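Local coordinates for protein eukaryotic Translation Initiation 4E (Schistosoma mansoni, PDB 3HXI) that binds the 7-methylguanosine cap of messenger RNA and, as translation initiation factor 4E, probably helps recruit capped messages to the ribosome, at residues A[58-68]-A[118-129]. Numbering follows the deposited sequence.
Sequences ITYGKDLYMFK and DRQICGAVFQPR. With GTG (7-methyl-guanosine-5'-triphosphate-5'-guanosine), chain C.
Arg129 meets Asp63 end-on, its guanidinium nearly coplanar with the carboxylate (8° apart). Arg129 NH2 bonds to Asp63 OD1 and Arg129 NH1 to Asp63 OD2, each at 2.8 Å and each on a syn lone pair. Gln127 NE2 also reaches Asp63 OD2, at 3.3 Å, from above the carboxylate plane. The carboxylate thus fixes the rotation of the guanidinium, which turns NE and NH1 to the cap triphosphate. Arg129 NE bonds to GTG O1B at 2.8 Å, and Arg129 NH1 to GTG O1A. Gln127 NE2 bonds to GTG O2A. Pro128 O takes Gly61 N and Arg129 NH2 from opposite faces of its plane. Strands 63-68 and 121-127 are antiparallel neighbours in the curved eIF4E sheet, and the cap lies by the end of the pair where Asp63 and Gln127 sit. On the face with Tyr65 and Phe67, Val125 CG1 sits over the Tyr65 ring, 3.7 Å from its centroid. With chi1 at -172°, CG1 stands anti to the Val125 backbone N and comes over that ring, while CG2 is turned to the Phe67 edge. Gly123 CA lies over the centre of the Phe67 ring. Cys122 and Gly123 form a classic bulge opposite Trp138. At the far end the extended Lys68 chain carries Lys68 NZ to Asp118 O at 2.8 Å, above the carbonyl plane.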
loop_
_atom_site.group_PDB
_atom_site.type_symbol
_atom_site.label_atom_id
_atom_site.label_comp_id
_atom_site.label_asym_id
_atom_site.label_seq_id
_atom_site.Cartn_x
_atom_site.Cartn_y
_atom_site.Cartn_z
ATOM N N ILE A 58 9.512 -5.373 -12.337
ATOM C CA ILE A 58 9.364 -6.552 -11.471
ATOM C C ILE A 58 8.789 -7.742 -12.209
ATOM O O ILE A 58 7.929 -7.586 -13.080
ATOM C CB ILE A 58 8.460 -6.282 -10.233
ATOM C CG1 ILE A 58 8.855 -4.989 -9.539
ATOM C CG2 ILE A 58 8.579 -7.412 -9.201
ATOM C CD1 ILE A 58 7.978 -4.670 -8.352
ATOM N N THR A 59 9.267 -8.930 -11.843
ATOM C CA THR A 59 8.794 -10.181 -12.415
ATOM C C THR A 59 7.444 -10.572 -11.776
ATOM O O THR A 59 7.213 -10.312 -10.587
ATOM C CB THR A 59 9.848 -11.310 -12.225
ATOM O OG1 THR A 59 10.044 -11.572 -10.832
ATOM C CG2 THR A 59 11.189 -10.906 -12.829
ATOM N N TYR A 60 6.559 -11.183 -12.560
ATOM C CA TYR A 60 5.229 -11.540 -12.063
ATOM C C TYR A 60 5.291 -12.387 -10.794
ATOM O O TYR A 60 6.148 -13.274 -10.668
ATOM C CB TYR A 60 4.417 -12.276 -13.119
ATOM C CG TYR A 60 4.030 -11.444 -14.321
ATOM C CD1 TYR A 60 3.351 -10.230 -14.178
ATOM C CD2 TYR A 60 4.314 -11.888 -15.607
ATOM C CE1 TYR A 60 2.984 -9.471 -15.297
ATOM C CE2 TYR A 60 3.950 -11.146 -16.721
ATOM C CZ TYR A 60 3.284 -9.946 -16.565
ATOM O OH TYR A 60 2.927 -9.222 -17.688
ATOM N N GLY A 61 4.394 -12.093 -9.855
ATOM C CA GLY A 61 4.286 -12.844 -8.605
ATOM C C GLY A 61 5.260 -12.435 -7.510
ATOM O O GLY A 61 5.215 -13.015 -6.410
ATOM N N LYS A 62 6.154 -11.481 -7.808
ATOM C CA LYS A 62 7.079 -10.896 -6.816
ATOM C C LYS A 62 6.470 -9.580 -6.365
ATOM O O LYS A 62 6.222 -8.709 -7.189
ATOM C CB LYS A 62 8.463 -10.644 -7.409
ATOM C CG LYS A 62 9.387 -9.779 -6.508
ATOM C CD LYS A 62 10.831 -9.738 -7.027
ATOM C CE LYS A 62 11.549 -8.460 -6.579
ATOM N NZ LYS A 62 13.036 -8.584 -6.719
ATOM N N ASP A 63 6.198 -9.450 -5.076
ATOM C CA ASP A 63 5.356 -8.363 -4.603
ATOM C C ASP A 63 6.138 -7.404 -3.704
ATOM O O ASP A 63 7.152 -7.784 -3.123
ATOM C CB ASP A 63 4.129 -8.919 -3.857
ATOM C CG ASP A 63 3.242 -9.814 -4.734
ATOM O OD1 ASP A 63 3.419 -9.811 -5.953
ATOM O OD2 ASP A 63 2.348 -10.523 -4.200
ATOM N N LEU A 64 5.643 -6.173 -3.596
ATOM C CA LEU A 64 6.224 -5.136 -2.754
ATOM C C LEU A 64 5.207 -4.762 -1.675
ATOM O O LEU A 64 4.025 -4.539 -1.978
ATOM C CB LEU A 64 6.540 -3.895 -3.584
ATOM C CG LEU A 64 7.325 -4.095 -4.882
ATOM C CD1 LEU A 64 7.400 -2.760 -5.663
ATOM C CD2 LEU A 64 8.712 -4.653 -4.573
ATOM N N TYR A 65 5.676 -4.710 -0.428
ATOM C CA TYR A 65 4.839 -4.352 0.730
ATOM C C TYR A 65 5.480 -3.187 1.462
ATOM O O TYR A 65 6.675 -3.258 1.799
ATOM C CB TYR A 65 4.745 -5.540 1.710
ATOM C CG TYR A 65 3.826 -6.677 1.281
ATOM C CD1 TYR A 65 2.566 -6.845 1.889
ATOM C CD2 TYR A 65 4.207 -7.579 0.270
ATOM C CE1 TYR A 65 1.710 -7.876 1.500
ATOM C CE2 TYR A 65 3.358 -8.618 -0.127
ATOM C CZ TYR A 65 2.108 -8.759 0.498
ATOM O OH TYR A 65 1.231 -9.768 0.117
ATOM N N MET A 66 4.708 -2.133 1.731
ATOM C CA MET A 66 5.210 -1.035 2.574
ATOM C C MET A 66 4.253 -0.790 3.733
ATOM O O MET A 66 3.095 -0.401 3.514
ATOM C CB MET A 66 5.437 0.260 1.789
ATOM C CG MET A 66 6.043 1.386 2.666
ATOM S SD MET A 66 5.953 3.050 1.973
ATOM C CE MET A 66 4.214 3.429 2.247
ATOM N N PHE A 67 4.737 -1.043 4.953
ATOM C CA PHE A 67 3.908 -1.005 6.159
ATOM C C PHE A 67 4.526 -0.162 7.273
ATOM O O PHE A 67 5.745 -0.118 7.403
ATOM C CB PHE A 67 3.663 -2.443 6.656
ATOM C CG PHE A 67 2.503 -3.114 5.959
ATOM C CD1 PHE A 67 1.307 -3.351 6.632
ATOM C CD2 PHE A 67 2.596 -3.463 4.612
ATOM C CE1 PHE A 67 0.199 -3.941 5.965
ATOM C CE2 PHE A 67 1.496 -4.053 3.937
ATOM C CZ PHE A 67 0.305 -4.287 4.621
ATOM N N LYS A 68 3.694 0.493 8.085
ATOM C CA LYS A 68 4.198 1.184 9.280
ATOM C C LYS A 68 5.019 0.153 10.025
ATOM O O LYS A 68 4.576 -0.998 10.171
ATOM C CB LYS A 68 3.049 1.745 10.150
ATOM C CG LYS A 68 2.297 2.862 9.458
ATOM C CD LYS A 68 1.341 3.614 10.357
ATOM C CE LYS A 68 0.602 4.701 9.593
ATOM N NZ LYS A 68 -0.494 5.254 10.422
ATOM N N ASP A 118 -5.327 8.801 8.882
ATOM C CA ASP A 118 -3.954 8.319 9.016
ATOM C C ASP A 118 -3.868 7.154 9.992
ATOM O O ASP A 118 -3.090 6.200 9.791
ATOM C CB ASP A 118 -3.036 9.459 9.450
ATOM C CG ASP A 118 -1.597 9.024 9.596
ATOM O OD1 ASP A 118 -0.881 8.959 8.583
ATOM O OD2 ASP A 118 -1.188 8.746 10.737
ATOM N N ARG A 119 -4.657 7.244 11.065
ATOM C CA ARG A 119 -4.717 6.182 12.075
ATOM C C ARG A 119 -5.191 4.841 11.497
ATOM O O ARG A 119 -4.825 3.790 12.008
ATOM C CB ARG A 119 -5.593 6.608 13.263
ATOM C CG ARG A 119 -5.010 7.792 14.054
ATOM C CD ARG A 119 -5.746 8.035 15.387
ATOM N NE ARG A 119 -7.015 8.741 15.204
ATOM C CZ ARG A 119 -7.189 10.035 15.480
ATOM N NH1 ARG A 119 -8.360 10.613 15.284
ATOM N NH2 ARG A 119 -6.187 10.755 15.951
ATOM N N GLN A 120 -6.005 4.891 10.443
ATOM C CA GLN A 120 -6.539 3.668 9.838
ATOM C C GLN A 120 -5.475 2.954 9.023
ATOM O O GLN A 120 -5.567 1.741 8.794
ATOM C CB GLN A 120 -7.736 3.976 8.921
ATOM C CG GLN A 120 -9.071 4.108 9.606
ATOM C CD GLN A 120 -9.443 2.847 10.365
ATOM O OE1 GLN A 120 -9.609 1.759 9.779
ATOM N NE2 GLN A 120 -9.546 2.979 11.670
ATOM N N ILE A 121 -4.466 3.703 8.581
ATOM C CA ILE A 121 -3.520 3.179 7.583
ATOM C C ILE A 121 -2.561 2.159 8.183
ATOM O O ILE A 121 -1.883 2.436 9.190
ATOM C CB ILE A 121 -2.715 4.319 6.866
ATOM C CG1 ILE A 121 -3.651 5.290 6.120
ATOM C CG2 ILE A 121 -1.619 3.722 5.934
ATOM C CD1 ILE A 121 -4.477 4.698 4.967
ATOM N N CYS A 122 -2.495 0.991 7.550
ATOM C CA CYS A 122 -1.497 -0.012 7.902
ATOM C C CYS A 122 -0.365 -0.053 6.889
ATOM O O CYS A 122 0.804 0.024 7.256
ATOM C CB CYS A 122 -2.139 -1.391 8.000
ATOM S SG CYS A 122 -3.343 -1.495 9.338
ATOM N N GLY A 123 -0.706 -0.174 5.610
ATOM C CA GLY A 123 0.330 -0.273 4.583
ATOM C C GLY A 123 -0.204 -0.385 3.166
ATOM O O GLY A 123 -1.422 -0.334 2.954
ATOM N N ALA A 124 0.710 -0.529 2.213
ATOM C CA ALA A 124 0.382 -0.631 0.790
ATOM C C ALA A 124 1.085 -1.850 0.170
ATOM O O ALA A 124 2.137 -2.295 0.658
ATOM C CB ALA A 124 0.774 0.645 0.055
ATOM N N VAL A 125 0.501 -2.377 -0.896
ATOM C CA VAL A 125 0.991 -3.608 -1.534
ATOM C C VAL A 125 0.894 -3.463 -3.053
ATOM O O VAL A 125 -0.146 -3.059 -3.564
ATOM C CB VAL A 125 0.147 -4.838 -1.122
ATOM C CG1 VAL A 125 0.790 -6.158 -1.628
ATOM C CG2 VAL A 125 -0.062 -4.899 0.396
ATOM N N PHE A 126 1.974 -3.798 -3.747
ATOM C CA PHE A 126 1.966 -3.911 -5.189
ATOM C C PHE A 126 2.167 -5.362 -5.615
ATOM O O PHE A 126 3.134 -5.996 -5.214
ATOM C CB PHE A 126 3.064 -3.058 -5.813
ATOM C CG PHE A 126 3.086 -3.160 -7.306
ATOM C CD1 PHE A 126 1.944 -2.851 -8.034
ATOM C CD2 PHE A 126 4.207 -3.655 -7.969
ATOM C CE1 PHE A 126 1.933 -2.970 -9.438
ATOM C CE2 PHE A 126 4.209 -3.792 -9.361
ATOM C CZ PHE A 126 3.084 -3.436 -10.096
ATOM N N GLN A 127 1.248 -5.872 -6.427
ATOM C CA GLN A 127 1.269 -7.271 -6.860
ATOM C C GLN A 127 1.194 -7.347 -8.387
ATOM O O GLN A 127 0.125 -7.224 -8.972
ATOM C CB GLN A 127 0.124 -8.058 -6.221
ATOM C CG GLN A 127 0.181 -8.049 -4.705
ATOM C CD GLN A 127 -1.003 -8.746 -4.092
ATOM O OE1 GLN A 127 -2.147 -8.323 -4.275
ATOM N NE2 GLN A 127 -0.739 -9.832 -3.374
ATOM N N PRO A 128 2.347 -7.535 -9.040
ATOM C CA PRO A 128 2.336 -7.706 -10.495
ATOM C C PRO A 128 1.844 -9.107 -10.879
ATOM O O PRO A 128 2.334 -10.111 -10.362
ATOM C CB PRO A 128 3.804 -7.508 -10.882
ATOM C CG PRO A 128 4.558 -7.953 -9.677
ATOM C CD PRO A 128 3.704 -7.585 -8.481
ATOM N N ARG A 129 0.857 -9.159 -11.766
ATOM C CA ARG A 129 0.293 -10.423 -12.203
ATOM C C ARG A 129 0.049 -10.382 -13.696
ATOM O O ARG A 129 -0.290 -9.335 -14.249
ATOM C CB ARG A 129 -1.034 -10.719 -11.508
ATOM C CG ARG A 129 -0.995 -10.824 -9.984
ATOM C CD ARG A 129 -0.271 -12.084 -9.517
ATOM N NE ARG A 129 -0.311 -12.168 -8.061
ATOM C CZ ARG A 129 0.543 -11.555 -7.253
ATOM N NH1 ARG A 129 0.422 -11.695 -5.936
ATOM N NH2 ARG A 129 1.528 -10.818 -7.762
HETATM P PA GTG C . -2.309 -13.317 -3.267
HETATM O O1A GTG C . -0.884 -13.356 -3.749
HETATM O O2A GTG C . -2.913 -12.068 -2.662
HETATM O O3A GTG C . -3.347 -13.843 -4.373
HETATM P PB GTG C . -3.128 -14.111 -5.926
HETATM O O1B GTG C . -2.551 -12.901 -6.617
HETATM O O2B GTG C . -4.446 -14.700 -6.418
HETATM O O3B GTG C . -2.073 -15.324 -5.870
HETATM N N9A GTG C . -1.529 -15.087 1.731
HETATM C C8A GTG C . -1.650 -13.850 1.238
HETATM N N7A GTG C . -1.576 -12.967 2.259
HETATM C C7X GTG C . -1.666 -11.496 2.083
HETATM C C5A GTG C . -1.411 -13.669 3.383
HETATM C C6A GTG C . -1.279 -13.265 4.717
HETATM O O6A GTG C . -1.298 -12.063 5.071
HETATM N N1A GTG C . -1.144 -14.232 5.659
HETATM C C2A GTG C . -1.113 -15.552 5.292
HETATM N N2A GTG C . -0.974 -16.529 6.206
HETATM N N3A GTG C . -1.236 -15.935 4.001
HETATM C C4A GTG C . -1.377 -14.999 3.046
HETATM O O5D GTG C . -2.421 -14.430 -2.146
HETATM C C5D GTG C . -2.078 -15.774 -2.471
HETATM C C4D GTG C . -2.140 -16.620 -1.219
HETATM O O4D GTG C . -1.106 -16.201 -0.340
HETATM C C3D GTG C . -3.426 -16.466 -0.433
HETATM O O3D GTG C . -4.466 -17.277 -0.974
HETATM C C2D GTG C . -2.989 -16.901 0.945
HETATM O O2D GTG C . -2.974 -18.335 1.020
HETATM C C1D GTG C . -1.558 -16.378 1.002
HETATM P PG GTG C . -1.269 -15.971 -7.101
HETATM O O1G GTG C . -1.182 -15.070 -8.291
HETATM O O2G GTG C . -1.750 -17.401 -7.276
HETATM O O5E GTG C . 0.189 -16.058 -6.429
HETATM C C5E GTG C . 0.961 -14.874 -6.237
HETATM C C4E GTG C . 2.324 -15.234 -5.682
HETATM O O4E GTG C . 2.154 -15.827 -4.391
HETATM C C3E GTG C . 3.050 -16.272 -6.518
HETATM O O3E GTG C . 4.458 -16.058 -6.321
HETATM C C2E GTG C . 2.681 -17.602 -5.877
HETATM O O2E GTG C . 3.663 -18.627 -6.105
HETATM C C1E GTG C . 2.629 -17.187 -4.413
HETATM N N9B GTG C . 1.738 -17.953 -3.519
HETATM C C8B GTG C . 0.342 -17.923 -3.890
HETATM N N7B GTG C . -0.248 -18.704 -2.808
HETATM C C5B GTG C . 0.748 -19.062 -1.942
HETATM C C6B GTG C . 0.767 -19.831 -0.685
HETATM O O6B GTG C . -0.329 -20.279 -0.253
HETATM N N1B GTG C . 1.969 -20.027 -0.071
HETATM C C2B GTG C . 3.143 -19.519 -0.582
HETATM N N2B GTG C . 4.328 -19.715 0.047
HETATM N N3B GTG C . 3.190 -18.801 -1.731
HETATM C C4B GTG C . 2.050 -18.552 -2.407
#